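Local coordinates for protein chlamydomonas reinhardtii THB1 (PDB 6CII) that binds one heme as a group I truncated (2-on-2) hemoglobin, here with cyanide, and probably binds oxygen, at residues A[7-15]-A[57-65]; A[80-90]-A[118-126]. One frame throughout, in Å; residues are numbered along the deposited sequence. Where two conformers were deposited one is given.

Contact 1: A[7-15]-A[57-65]; sequences ADSLYSRMG and MTYVFGGSG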
loop_
_atom_site.group_PDB
_atom_site.type_symbol
_atom_site.label_atom_id
_atom_site.label_comp_id
_atom_site.label_asym_id
_atom_site.label_seq_id
_atom_site.Cartn_x
_atom_site.Cartn_y
_atom_site.Cartn_z
ATOM N N ALA A 7 5.531 -18.962 -9.157
ATOM C CA ALA A 7 4.890 -18.201 -10.213
ATOM C C ALA A 7 3.423 -17.946 -9.948
ATOM O O ALA A 7 2.816 -17.145 -10.672
ATOM C CB ALA A 7 5.046 -18.921 -11.552
ATOM N N ASP A 8 2.823 -18.588 -8.950
ATOM C CA ASP A 8 1.374 -18.588 -8.921
ATOM C C ASP A 8 0.796 -17.589 -7.931
ATOM O O ASP A 8 -0.419 -17.383 -7.926
ATOM C CB ASP A 8 0.870 -20.011 -8.670
ATOM C CG ASP A 8 1.156 -20.938 -9.865
ATOM O OD1 ASP A 8 1.710 -20.460 -10.895
ATOM O OD2 ASP A 8 0.833 -22.131 -9.773
ATOM N N SER A 9 1.636 -16.905 -7.152
ATOM C CA SER A 9 1.133 -15.868 -6.267
ATOM C C SER A 9 0.657 -14.676 -7.071
ATOM O O SER A 9 1.033 -14.471 -8.231
ATOM C CB SER A 9 2.216 -15.384 -5.302
ATOM O OG SER A 9 3.273 -14.763 -6.024
ATOM N N LEU A 10 -0.189 -13.873 -6.423
ATOM C CA LEU A 10 -0.642 -12.628 -7.034
ATOM C C LEU A 10 0.545 -11.752 -7.378
ATOM O O LEU A 10 0.634 -11.209 -8.477
ATOM C CB LEU A 10 -1.580 -11.898 -6.083
ATOM C CG LEU A 10 -1.936 -10.471 -6.502
ATOM C CD1 LEU A 10 -2.750 -10.475 -7.807
ATOM C CD2 LEU A 10 -2.686 -9.742 -5.369
ATOM N N TYR A 11 1.473 -11.618 -6.432
ATOM C CA TYR A 11 2.723 -10.902 -6.655
ATOM C C TYR A 11 3.411 -11.333 -7.938
ATOM O O TYR A 11 3.737 -10.501 -8.783
ATOM C CB TYR A 11 3.628 -11.162 -5.464
ATOM C CG TYR A 11 5.007 -10.557 -5.536
ATOM C CD1 TYR A 11 6.118 -11.357 -5.850
ATOM C CD2 TYR A 11 5.214 -9.222 -5.230
ATOM C CE1 TYR A 11 7.397 -10.810 -5.861
ATOM C CE2 TYR A 11 6.495 -8.665 -5.235
ATOM C CZ TYR A 11 7.572 -9.471 -5.561
ATOM O OH TYR A 11 8.855 -8.969 -5.539
ATOM N N SER A 12 3.660 -12.642 -8.098
ATOM C CA SER A 12 4.344 -13.093 -9.301
ATOM C C SER A 12 3.514 -12.827 -10.546
ATOM O O SER A 12 4.055 -12.394 -11.576
ATOM C CB SER A 12 4.694 -14.572 -9.182
ATOM O OG SER A 12 5.589 -14.707 -8.106
ATOM N N ARG A 13 2.200 -13.059 -10.466
ATOM C CA ARG A 13 1.337 -12.921 -11.638
ATOM C C ARG A 13 1.226 -11.475 -12.092
ATOM O O ARG A 13 1.043 -11.205 -13.285
ATOM C CB ARG A 13 -0.028 -13.507 -11.324
ATOM C CG ARG A 13 0.000 -15.057 -11.213
ATOM C CD ARG A 13 -1.362 -15.685 -10.874
ATOM N NE ARG A 13 -1.761 -15.492 -9.481
ATOM C CZ ARG A 13 -2.815 -14.765 -9.108
ATOM N NH1 ARG A 13 -3.576 -14.198 -10.029
ATOM N NH2 ARG A 13 -3.131 -14.627 -7.830
ATOM N N MET A 14 1.335 -10.533 -11.162
ATOM C CA MET A 14 1.238 -9.143 -11.575
ATOM C C MET A 14 2.562 -8.595 -12.093
ATOM O O MET A 14 2.606 -7.436 -12.518
ATOM C CB MET A 14 0.691 -8.285 -10.417
ATOM C CG MET A 14 1.591 -8.153 -9.201
ATOM S SD MET A 14 0.718 -7.483 -7.740
ATOM C CE MET A 14 -0.394 -6.302 -8.529
ATOM N N GLY A 15 3.618 -9.404 -12.112
ATOM C CA GLY A 15 4.901 -8.950 -12.608
ATOM C C GLY A 15 5.974 -8.849 -11.552
ATOM O O GLY A 15 7.087 -8.402 -11.861
ATOM N N MET A 57 3.631 -4.722 0.728
ATOM C CA MET A 57 2.814 -5.169 -0.392
ATOM C C MET A 57 3.314 -6.499 -0.934
ATOM O O MET A 57 2.519 -7.377 -1.292
ATOM C CB MET A 57 2.822 -4.113 -1.497
ATOM C CG MET A 57 2.199 -2.810 -1.079
ATOM S SD MET A 57 0.423 -2.995 -0.982
ATOM C CE MET A 57 -0.085 -1.343 -0.504
ATOM N N THR A 58 4.633 -6.655 -1.002
ATOM C CA THR A 58 5.206 -7.920 -1.458
ATOM C C THR A 58 4.716 -9.077 -0.591
ATOM O O THR A 58 4.313 -10.132 -1.106
ATOM C CB THR A 58 6.726 -7.806 -1.408
ATOM O OG1 THR A 58 7.171 -6.799 -2.330
ATOM C CG2 THR A 58 7.367 -9.129 -1.772
ATOM N N TYR A 59 4.726 -8.875 0.725
ATOM C CA TYR A 59 4.242 -9.886 1.666
ATOM C C TYR A 59 2.759 -10.197 1.455
ATOM O O TYR A 59 2.384 -11.367 1.302
ATOM C CB TYR A 59 4.502 -9.423 3.101
ATOM C CG TYR A 59 3.804 -10.280 4.129
ATOM C CD1 TYR A 59 4.179 -11.598 4.313
ATOM C CD2 TYR A 59 2.741 -9.783 4.863
ATOM C CE1 TYR A 59 3.548 -12.398 5.239
ATOM C CE2 TYR A 59 2.091 -10.586 5.805
ATOM C CZ TYR A 59 2.504 -11.886 5.978
ATOM O OH TYR A 59 1.865 -12.693 6.896
ATOM N N VAL A 60 1.890 -9.178 1.462
ATOM C CA VAL A 60 0.461 -9.509 1.419
ATOM C C VAL A 60 0.026 -9.984 0.042
ATOM O O VAL A 60 -1.015 -10.645 -0.069
ATOM C CB VAL A 60 -0.446 -8.351 1.868
ATOM C CG1 VAL A 60 -0.149 -8.017 3.343
ATOM C CG2 VAL A 60 -0.306 -7.125 0.946
ATOM N N PHE A 61 0.774 -9.667 -1.017
ATOM C CA PHE A 61 0.482 -10.235 -2.329
ATOM C C PHE A 61 1.107 -11.617 -2.507
ATOM O O PHE A 61 1.030 -12.173 -3.599
ATOM C CB PHE A 61 0.943 -9.290 -3.459
ATOM C CG PHE A 61 0.233 -7.923 -3.462
ATOM C CD1 PHE A 61 -0.970 -7.731 -2.796
ATOM C CD2 PHE A 61 0.774 -6.847 -4.156
ATOM C CE1 PHE A 61 -1.590 -6.493 -2.804
ATOM C CE2 PHE A 61 0.134 -5.600 -4.169
ATOM C CZ PHE A 61 -1.043 -5.441 -3.473
ATOM N N GLY A 62 1.711 -12.180 -1.457
ATOM C CA GLY A 62 2.224 -13.543 -1.503
ATOM C C GLY A 62 3.631 -13.708 -2.036
ATOM O O GLY A 62 4.007 -14.827 -2.404
ATOM N N GLY A 63 4.409 -12.644 -2.104
ATOM C CA GLY A 63 5.746 -12.670 -2.675
ATOM C C GLY A 63 6.872 -12.859 -1.696
ATOM O O GLY A 63 8.033 -12.934 -2.115
ATOM N N SER A 64 6.583 -12.919 -0.408
ATOM C CA SER A 64 7.628 -13.207 0.552
ATOM C C SER A 64 7.026 -14.048 1.663
ATOM O O SER A 64 5.804 -14.123 1.822
ATOM C CB SER A 64 8.257 -11.919 1.091
ATOM O OG SER A 64 7.292 -11.151 1.777
ATOM N N GLY A 65 7.900 -14.685 2.429
ATOM C CA GLY A 65 7.466 -15.682 3.380
ATOM C C GLY A 65 6.780 -15.131 4.609
ATOM O O GLY A 65 5.695 -15.592 4.975
HETATM O O HOH W 1 5.445 -15.886 -4.816
HETATM O O HOH W 2 -1.083 -14.677 -3.811
HETATM O O HOH W 3 9.064 -6.701 -4.285
#
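Y11 and F61 join the short N-terminal helix 10-13 to the Schellman motif that ends helix 46-60 in this truncated globin. One direct hydrogen bond crosses: Y11 N donates to F61 O at 2.9 Å, nearly straight at 160° and tilted from the carbonyl plane. F61 O takes a second, water-borne bond, and that water accepts from L10 N; another water links S9 OG to G62 O, while S9 OG caps the helix by accepting from S12 N. Apolar contacts surround these bonds. A chi1 of 177° turns the Y11 ring toward the last turn of helix 46-60, where T58 CG2 lies over one face, 4.0 Å from the centroid, and G63 CA comes to 3.5 Å from Y11 CD1. Replacing Y11 by an alanine is likely to leave the T58 methyl and G63 CA without the ring they pack on. The F61 ring is met obliquely by L10 CD2 and by M14 SD, a Met-aromatic contact. T58 OG1, bonded to V54 O of its own helix, also accepts from a water 2.7 Å away that lies 2.6 Å from Y11 OH.

Contact 2: A[80-90]-A[118-126]; sequences IREQGMNHHHF and VASARPLIF. With HEM (protoporphyrin IX containing Fe), chain B.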
loop_
_atom_site.group_PDB
_atom_site.type_symbol
_atom_site.label_atom_id
_atom_site.label_comp_id
_atom_site.label_asym_id
_atom_site.label_seq_id
_atom_site.Cartn_x
_atom_site.Cartn_y
_atom_site.Cartn_z
ATOM N N ILE A 80 -3.684 7.890 14.012
ATOM C CA ILE A 80 -5.124 7.908 14.256
ATOM C C ILE A 80 -5.432 8.650 15.552
ATOM O O ILE A 80 -6.374 9.449 15.613
ATOM C CB ILE A 80 -5.641 6.460 14.290
ATOM C CG1 ILE A 80 -5.455 5.795 12.929
ATOM C CG2 ILE A 80 -7.102 6.420 14.655
ATOM C CD1 ILE A 80 -5.388 4.303 13.019
ATOM N N ARG A 81 -4.631 8.417 16.600
ATOM C CA ARG A 81 -4.939 8.994 17.905
ATOM C C ARG A 81 -4.593 10.475 17.991
ATOM O O ARG A 81 -5.299 11.237 18.677
ATOM C CB ARG A 81 -4.209 8.218 19.004
ATOM C CG ARG A 81 -4.741 6.799 19.189
ATOM C CD ARG A 81 -4.309 6.223 20.523
ATOM N NE ARG A 81 -4.911 4.926 20.821
ATOM C CZ ARG A 81 -4.437 4.087 21.739
ATOM N NH1 ARG A 81 -3.350 4.408 22.428
ATOM N NH2 ARG A 81 -5.037 2.926 21.964
ATOM N N GLU A 82 -3.533 10.912 17.309
ATOM C CA GLU A 82 -3.050 12.277 17.461
ATOM C C GLU A 82 -3.086 13.128 16.204
ATOM O O GLU A 82 -3.068 14.357 16.331
ATOM C CB GLU A 82 -1.608 12.279 18.000
ATOM C CG GLU A 82 -1.474 11.647 19.382
ATOM C CD GLU A 82 -1.971 12.574 20.479
ATOM O OE1 GLU A 82 -1.754 13.801 20.367
ATOM O OE2 GLU A 82 -2.596 12.086 21.443
ATOM N N GLN A 83 -3.137 12.543 15.007
ATOM C CA GLN A 83 -3.104 13.343 13.788
ATOM C C GLN A 83 -4.383 13.285 12.968
ATOM O O GLN A 83 -4.390 13.748 11.824
ATOM C CB GLN A 83 -1.924 12.925 12.915
ATOM C CG GLN A 83 -0.627 13.275 13.564
ATOM C CD GLN A 83 0.538 12.549 12.937
ATOM O OE1 GLN A 83 1.043 11.590 13.501
ATOM N NE2 GLN A 83 0.941 12.981 11.765
ATOM N N GLY A 84 -5.457 12.722 13.504
ATOM C CA GLY A 84 -6.690 12.751 12.742
ATOM C C GLY A 84 -6.744 11.839 11.542
ATOM O O GLY A 84 -7.592 12.041 10.660
ATOM N N MET A 85 -5.885 10.814 11.485
ATOM C CA MET A 85 -5.986 9.844 10.390
ATOM C C MET A 85 -7.302 9.081 10.509
ATOM O O MET A 85 -7.662 8.613 11.598
ATOM C CB MET A 85 -4.798 8.861 10.408
ATOM C CG MET A 85 -4.941 7.715 9.359
ATOM S SD MET A 85 -3.550 6.548 9.489
ATOM C CE MET A 85 -4.346 5.085 8.907
ATOM N N ASN A 86 -8.022 8.926 9.392
ATOM C CA ASN A 86 -9.353 8.354 9.500
ATOM C C ASN A 86 -9.674 7.465 8.311
ATOM O O ASN A 86 -8.881 7.295 7.380
ATOM C CB ASN A 86 -10.405 9.461 9.704
ATOM C CG ASN A 86 -10.487 10.425 8.554
ATOM O OD1 ASN A 86 -10.402 10.036 7.391
ATOM N ND2 ASN A 86 -10.692 11.715 8.868
ATOM N N HIS A 87 -10.873 6.880 8.366
ATOM C CA HIS A 87 -11.282 5.933 7.339
ATOM C C HIS A 87 -11.396 6.582 5.972
ATOM O O HIS A 87 -11.190 5.915 4.949
ATOM C CB HIS A 87 -12.604 5.291 7.752
ATOM C CG HIS A 87 -12.434 4.102 8.640
ATOM N ND1 HIS A 87 -11.892 4.180 9.908
ATOM C CD2 HIS A 87 -12.720 2.795 8.433
ATOM C CE1 HIS A 87 -11.873 2.974 10.450
ATOM N NE2 HIS A 87 -12.363 2.114 9.574
ATOM N N HIS A 88 -11.723 7.870 5.921
ATOM C CA HIS A 88 -11.782 8.527 4.622
ATOM C C HIS A 88 -10.396 8.607 4.002
ATOM O O HIS A 88 -10.244 8.387 2.793
ATOM C CB HIS A 88 -12.392 9.922 4.742
ATOM C CG HIS A 88 -12.394 10.695 3.453
ATOM N ND1 HIS A 88 -13.067 10.265 2.328
ATOM C CD2 HIS A 88 -11.789 11.857 3.110
ATOM C CE1 HIS A 88 -12.887 11.137 1.352
ATOM N NE2 HIS A 88 -12.126 12.116 1.804
ATOM N N HIS A 89 -9.369 8.890 4.818
ATOM C CA HIS A 89 -8.010 8.861 4.277
ATOM C C HIS A 89 -7.681 7.489 3.731
ATOM O O HIS A 89 -7.020 7.364 2.688
ATOM C CB HIS A 89 -6.974 9.227 5.337
ATOM C CG HIS A 89 -7.119 10.613 5.868
ATOM N ND1 HIS A 89 -7.267 10.871 7.208
ATOM C CD2 HIS A 89 -7.138 11.811 5.243
ATOM C CE1 HIS A 89 -7.401 12.175 7.388
ATOM N NE2 HIS A 89 -7.322 12.770 6.208
ATOM N N PHE A 90 -8.076 6.441 4.449
ATOM C CA PHE A 90 -7.861 5.095 3.943
ATOM C C PHE A 90 -8.475 4.927 2.561
ATOM O O PHE A 90 -7.830 4.391 1.654
ATOM C CB PHE A 90 -8.416 4.070 4.928
ATOM C CG PHE A 90 -8.152 2.647 4.528
ATOM C CD1 PHE A 90 -8.984 2.003 3.619
ATOM C CD2 PHE A 90 -7.089 1.955 5.068
ATOM C CE1 PHE A 90 -8.739 0.694 3.239
ATOM C CE2 PHE A 90 -6.846 0.639 4.712
ATOM C CZ PHE A 90 -7.662 0.008 3.802
ATOM N N VAL A 118 -5.744 -5.181 -0.051
ATOM C CA VAL A 118 -5.602 -3.893 0.625
ATOM C C VAL A 118 -6.818 -3.603 1.500
ATOM O O VAL A 118 -6.691 -3.083 2.614
ATOM C CB VAL A 118 -5.354 -2.778 -0.399
ATOM C CG1 VAL A 118 -5.367 -1.404 0.300
ATOM C CG2 VAL A 118 -4.052 -3.031 -1.095
ATOM N N ALA A 119 -8.020 -3.930 1.019
ATOM C CA ALA A 119 -9.189 -3.699 1.863
ATOM C C ALA A 119 -9.090 -4.484 3.164
ATOM O O ALA A 119 -9.556 -4.015 4.215
ATOM C CB ALA A 119 -10.469 -4.065 1.114
ATOM N N SER A 120 -8.501 -5.676 3.115
ATOM C CA SER A 120 -8.396 -6.489 4.319
ATOM C C SER A 120 -7.474 -5.861 5.351
ATOM O O SER A 120 -7.558 -6.224 6.531
ATOM C CB SER A 120 -7.921 -7.896 3.967
ATOM O OG SER A 120 -6.505 -7.969 3.917
ATOM N N ALA A 121 -6.613 -4.918 4.945
ATOM C CA ALA A 121 -5.745 -4.212 5.885
ATOM C C ALA A 121 -6.484 -3.187 6.720
ATOM O O ALA A 121 -5.926 -2.713 7.715
ATOM C CB ALA A 121 -4.604 -3.494 5.157
ATOM N N ARG A 122 -7.708 -2.838 6.353
ATOM C CA ARG A 122 -8.397 -1.790 7.100
ATOM C C ARG A 122 -8.565 -2.138 8.572
ATOM O O ARG A 122 -8.173 -1.315 9.416
ATOM C CB ARG A 122 -9.732 -1.458 6.431
ATOM C CG ARG A 122 -10.217 -0.072 6.768
ATOM C CD ARG A 122 -11.482 0.284 5.989
ATOM N NE ARG A 122 -12.645 -0.278 6.651
ATOM C CZ ARG A 122 -13.899 0.022 6.324
ATOM N NH1 ARG A 122 -14.135 0.882 5.341
ATOM N NH2 ARG A 122 -14.911 -0.544 6.976
ATOM N N PRO A 123 -9.116 -3.301 8.963
ATOM C CA PRO A 123 -9.257 -3.572 10.406
ATOM C C PRO A 123 -7.927 -3.643 11.108
ATOM O O PRO A 123 -7.829 -3.252 12.277
ATOM C CB PRO A 123 -9.971 -4.932 10.460
ATOM C CG PRO A 123 -10.424 -5.215 9.089
ATOM C CD PRO A 123 -9.643 -4.406 8.141
ATOM N N LEU A 124 -6.900 -4.159 10.428
ATOM C CA LEU A 124 -5.570 -4.199 11.019
ATOM C C LEU A 124 -5.084 -2.798 11.318
ATOM O O LEU A 124 -4.582 -2.523 12.412
ATOM C CB LEU A 124 -4.591 -4.907 10.081
ATOM C CG LEU A 124 -5.028 -6.359 9.809
ATOM C CD1 LEU A 124 -4.025 -7.106 8.940
ATOM C CD2 LEU A 124 -5.284 -7.102 11.125
ATOM N N ILE A 125 -5.240 -1.892 10.355
ATOM C CA ILE A 125 -4.704 -0.542 10.517
ATOM C C ILE A 125 -5.433 0.205 11.630
ATOM O O ILE A 125 -4.801 0.884 12.448
ATOM C CB ILE A 125 -4.771 0.223 9.182
ATOM C CG1 ILE A 125 -3.631 -0.194 8.249
ATOM C CG2 ILE A 125 -4.737 1.717 9.429
ATOM C CD1 ILE A 125 -3.911 0.154 6.819
ATOM N N PHE A 126 -6.763 0.102 11.690
ATOM C CA PHE A 126 -7.542 0.890 12.643
ATOM C C PHE A 126 -7.823 0.145 13.933
ATOM O O PHE A 126 -8.579 0.650 14.773
ATOM C CB PHE A 126 -8.865 1.357 12.011
ATOM C CG PHE A 126 -8.675 2.407 10.946
ATOM C CD1 PHE A 126 -8.630 2.056 9.607
ATOM C CD2 PHE A 126 -8.438 3.730 11.294
ATOM C CE1 PHE A 126 -8.431 3.011 8.638
ATOM C CE2 PHE A 126 -8.246 4.702 10.311
ATOM C CZ PHE A 126 -8.228 4.335 8.989
HETATM C CHA HEM B . 3.524 3.886 7.595
HETATM C CHB HEM B . 0.987 0.555 5.063
HETATM C CHC HEM B . -2.878 3.621 5.013
HETATM C CHD HEM B . 0.064 7.231 6.675
HETATM C C1A HEM B . 3.126 2.743 6.943
HETATM C C2A HEM B . 3.960 1.578 6.766
HETATM C C3A HEM B . 3.270 0.679 6.067
HETATM C C4A HEM B . 1.978 1.213 5.752
HETATM C CMA HEM B . 3.706 -0.730 5.609
HETATM C CAA HEM B . 5.392 1.469 7.340
HETATM C CBA HEM B . 5.265 0.974 8.789
HETATM C CGA HEM B . 6.624 0.649 9.337
HETATM O O1A HEM B . 7.059 -0.514 9.155
HETATM O O2A HEM B . 7.269 1.552 9.927
HETATM C C1B HEM B . -0.251 1.135 4.830
HETATM C C2B HEM B . -1.290 0.517 4.057
HETATM C C3B HEM B . -2.347 1.329 4.022
HETATM C C4B HEM B . -2.036 2.528 4.782
HETATM C CMB HEM B . -1.165 -0.872 3.397
HETATM C CAB HEM B . -3.649 0.971 3.281
HETATM C CBB HEM B . -4.488 1.893 2.823
HETATM C C1C HEM B . -2.384 4.838 5.455
HETATM C C2C HEM B . -3.146 6.066 5.584
HETATM C C3C HEM B . -2.331 7.035 6.049
HETATM C C4C HEM B . -1.006 6.484 6.206
HETATM C CMC HEM B . -4.659 6.145 5.265
HETATM C CAC HEM B . -2.632 8.530 6.350
HETATM C CBC HEM B . -3.327 9.216 5.457
HETATM C C1D HEM B . 1.254 6.589 7.006
HETATM C C2D HEM B . 2.398 7.295 7.499
HETATM C C3D HEM B . 3.372 6.397 7.767
HETATM C C4D HEM B . 2.865 5.087 7.461
HETATM C CMD HEM B . 2.468 8.831 7.659
HETATM C CAD HEM B . 4.775 6.727 8.308
HETATM C CBD HEM B . 4.685 7.008 9.809
HETATM C CGD HEM B . 6.059 7.363 10.337
HETATM O O1D HEM B . 6.182 8.403 11.031
HETATM O O2D HEM B . 7.024 6.601 10.068
HETATM N NA HEM B . 1.924 2.466 6.312
HETATM N NB HEM B . -0.736 2.380 5.253
HETATM N NC HEM B . -1.079 5.123 5.882
HETATM N ND HEM B . 1.571 5.229 6.986
HETATM FE FE HEM B . 0.450 3.788 6.121
HETATM O O HOH W 4 -12.356 3.090 4.869
HETATM O O HOH W 5 -12.529 -0.529 10.048
#
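H87 and F126 stack face to face, ring centroids 3.9 Å apart and planes 25° from parallel, with H87 CE1 only 3.3 Å from F126 CG. I125 CG2 lies over the other face of F126, and F90 CB meets its edge. A second aromatic contact is CH-pi: R122 CG sits 3.8 Å from the centroid of F90, almost on the ring normal, while HEM CBB covers the opposite face. F90 is a knob among A121, R122, I125 and F126; chi1 of -176° swings its ring toward helix 108-126. The bend of R122 at chi3 lays one guanidinium face against H87 CD2, the two planes 69° apart. Apolar packing continues with I80 CD1 against F126 CD2 and M85 CE against I125 CG2, the latter pair tight at 3.4 Å. No direct hydrogen bond crosses, but one water accepts from R122 NH1 and donates to H87 O. Within 80-90, N86 and H89 form a capping box at the start of helix 87-103, which fixes the H89 ring. I125 CD1 comes to 3.4 Å from HEM C3B, and M85 also touches H76, the axial ligand of the iron: this is the proximal wall of a globin heme pocket.

How the contacts relate
From the N terminus the chain passes through helix 10-13, helix 16-33 and helix 38-41 to helix 46-60, whose end returns to the start and closes contact 1, a loop of 41 residues, mostly helical. Only then, after helix 72-82 begins, does contact 2 open; it closes when helix 108-126 comes back past the junction of helices 72-82 and 87-103. The two loops therefore stand in series, neither nested nor crossed. The centres of contact 1 and contact 2 are about 23 Å apart, on opposite sides of the chain's centre. Helix 108-126 serves both regions: E113 and I117 receive L10 of contact 1, and its C-terminal part supplies contact 2 beside the heme.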